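Local coordinates for protein-tyrosine-phosphatase (Vibrio vulnificus, PDB 7DHF) that probably removes phosphate from tyrosine residues of proteins, as a low-molecular-weight protein tyrosine phosphatase encoded by the wzb gene, at residues E23-K28 with Q136-A141. The protein carries 1 engineered substitution. Residues are numbered along the deposited sequence; the frame is centred on the assembly and turned at random.
Sequences ERVLQK and QLIDEA
Val25 points from helix 18-29 at helix 128-146 and meets Ile138 and Asp139 there. Its two methyls divide the work. CG2 touches the branch methyl of Ile138, with Val25 CG2 to Ile138 CG2 at 4.3 Å. Val25 CG1 meets Asp139 at two atoms, the backbone CA and the carboxylate OD1, each at 4.3 Å. With chi1 of Val25 at 172°, CG1 stands trans to the backbone N, and both methyls face the other helix. The helices come close at this point: Val25 CA and Asp139 CA are 6.7 Å apart. No hydrogen bond crosses between the two segments, and the contact is van der Waals in nature. In the low-molecular-weight phosphatase fold, a four-stranded parallel sheet carries helices on its faces. Here the helix that follows the first strand, 7-12, packs against the C-terminal helix. Ile138 also touches Arg18 and Thr21 of helix 18-29, as well as Phe111. Arg18 is a predicted active-site residue, and the side chain of Ile138 lies about 4 Å from its side chain, so the contact probably sits close to the catalytic site. The CB of Asp139 turns away from segment 23-28, yet OD1 still comes alongside the methyl. That oxygen accepts a hydrogen bond from Gln143 NE2 within its own helix. Tyr135 and Ala142 of helix 128-146 add further contacts to the buried Val25 side chain.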
loop_
_atom_site.group_PDB
_atom_site.type_symbol
_atom_site.label_atom_id
_atom_site.label_comp_id
_atom_site.label_asym_id
_atom_site.label_seq_id
_atom_site.Cartn_x
_atom_site.Cartn_y
_atom_site.Cartn_z
ATOM N N GLU A 23 4.109 -0.422 -1.500
ATOM C CA GLU A 23 4.407 -0.837 -2.869
ATOM C C GLU A 23 5.907 -0.983 -3.083
ATOM O O GLU A 23 6.383 -2.013 -3.569
ATOM C CB GLU A 23 3.838 0.183 -3.861
ATOM C CG GLU A 23 4.242 -0.063 -5.322
ATOM C CD GLU A 23 4.021 1.141 -6.214
ATOM O OE1 GLU A 23 2.999 1.836 -6.043
ATOM O OE2 GLU A 23 4.879 1.396 -7.089
ATOM N N ARG A 24 6.667 0.059 -2.745
ATOM C CA ARG A 24 8.085 0.083 -3.084
ATOM C C ARG A 24 8.907 -0.801 -2.154
ATOM O O ARG A 24 9.876 -1.426 -2.593
ATOM C CB ARG A 24 8.597 1.523 -3.089
ATOM C CG ARG A 24 7.878 2.431 -4.082
ATOM C CD ARG A 24 8.086 1.995 -5.529
ATOM N NE ARG A 24 7.378 2.869 -6.466
ATOM C CZ ARG A 24 7.857 4.020 -6.936
ATOM N NH1 ARG A 24 9.057 4.453 -6.570
ATOM N NH2 ARG A 24 7.130 4.742 -7.775
ATOM N N VAL A 25 8.539 -0.875 -0.873
ATOM C CA VAL A 25 9.211 -1.806 0.032
ATOM C C VAL A 25 9.019 -3.235 -0.454
ATOM O O VAL A 25 9.978 -4.011 -0.555
ATOM C CB VAL A 25 8.713 -1.617 1.477
ATOM C CG1 VAL A 25 9.254 -2.721 2.386
ATOM C CG2 VAL A 25 9.121 -0.251 2.006
ATOM N N LEU A 26 7.776 -3.601 -0.775
ATOM C CA LEU A 26 7.503 -4.953 -1.245
ATOM C C LEU A 26 8.168 -5.213 -2.592
ATOM O O LEU A 26 8.678 -6.312 -2.838
ATOM C CB LEU A 26 5.994 -5.171 -1.326
ATOM C CG LEU A 26 5.500 -6.616 -1.380
ATOM C CD1 LEU A 26 5.900 -7.390 -0.128
ATOM C CD2 LEU A 26 3.989 -6.647 -1.556
ATOM N N GLN A 27 8.172 -4.215 -3.479
ATOM C CA GLN A 27 8.785 -4.402 -4.789
ATOM C C GLN A 27 10.271 -4.709 -4.652
ATOM O O GLN A 27 10.811 -5.542 -5.389
ATOM C CB GLN A 27 8.568 -3.160 -5.651
ATOM C CG GLN A 27 9.065 -3.298 -7.083
ATOM C CD GLN A 27 8.302 -4.355 -7.858
ATOM O OE1 GLN A 27 7.294 -4.059 -8.501
ATOM N NE2 GLN A 27 8.780 -5.593 -7.803
ATOM N N LYS A 28 10.947 -4.044 -3.715
ATOM C CA LYS A 28 12.367 -4.303 -3.500
ATOM C C LYS A 28 12.594 -5.716 -2.978
ATOM O O LYS A 28 13.572 -6.374 -3.352
ATOM C CB LYS A 28 12.937 -3.269 -2.531
ATOM C CG LYS A 28 14.431 -3.389 -2.301
ATOM C CD LYS A 28 14.915 -2.309 -1.350
ATOM C CE LYS A 28 16.363 -2.514 -0.953
ATOM N NZ LYS A 28 16.762 -1.588 0.144
ATOM N N GLN A 136 8.213 1.482 9.818
ATOM C CA GLN A 136 8.619 0.312 10.591
ATOM C C GLN A 136 7.617 -0.824 10.437
ATOM O O GLN A 136 7.995 -1.969 10.163
ATOM C CB GLN A 136 8.772 0.693 12.064
ATOM C CG GLN A 136 9.233 -0.453 12.952
ATOM C CD GLN A 136 10.649 -0.892 12.646
ATOM O OE1 GLN A 136 11.485 -0.083 12.244
ATOM N NE2 GLN A 136 10.927 -2.175 12.836
ATOM N N LEU A 137 6.329 -0.529 10.628
ATOM C CA LEU A 137 5.310 -1.564 10.491
ATOM C C LEU A 137 5.256 -2.094 9.066
ATOM O O LEU A 137 5.141 -3.305 8.851
ATOM C CB LEU A 137 3.945 -1.026 10.917
ATOM C CG LEU A 137 3.792 -0.647 12.392
ATOM C CD1 LEU A 137 2.414 -0.054 12.642
ATOM C CD2 LEU A 137 4.031 -1.839 13.308
ATOM N N ILE A 138 5.323 -1.201 8.077
ATOM C CA ILE A 138 5.295 -1.634 6.683
ATOM C C ILE A 138 6.479 -2.544 6.389
ATOM O O ILE A 138 6.336 -3.584 5.735
ATOM C CB ILE A 138 5.250 -0.409 5.750
ATOM C CG1 ILE A 138 3.896 0.292 5.876
ATOM C CG2 ILE A 138 5.524 -0.810 4.302
ATOM C CD1 ILE A 138 3.826 1.643 5.195
ATOM N N ASP A 139 7.662 -2.172 6.880
ATOM C CA ASP A 139 8.863 -2.969 6.651
ATOM C C ASP A 139 8.722 -4.358 7.265
ATOM O O ASP A 139 8.931 -5.374 6.592
ATOM C CB ASP A 139 10.064 -2.223 7.241
ATOM C CG ASP A 139 11.390 -2.866 6.894
ATOM O OD1 ASP A 139 11.436 -3.697 5.964
ATOM O OD2 ASP A 139 12.396 -2.517 7.548
ATOM N N GLU A 140 8.365 -4.422 8.549
ATOM C CA GLU A 140 8.186 -5.715 9.203
ATOM C C GLU A 140 7.130 -6.550 8.491
ATOM O O GLU A 140 7.317 -7.754 8.271
ATOM C CB GLU A 140 7.770 -5.499 10.658
ATOM C CG GLU A 140 8.838 -4.873 11.538
ATOM C CD GLU A 140 8.379 -4.710 12.976
ATOM O OE1 GLU A 140 7.524 -5.506 13.420
ATOM O OE2 GLU A 140 8.871 -3.786 13.660
ATOM N N ALA A 141 6.005 -5.928 8.134
ATOM C CA ALA A 141 4.917 -6.652 7.487
ATOM C C ALA A 141 5.324 -7.150 6.107
ATOM O O ALA A 141 4.988 -8.277 5.722
ATOM C CB ALA A 141 3.697 -5.739 7.385
#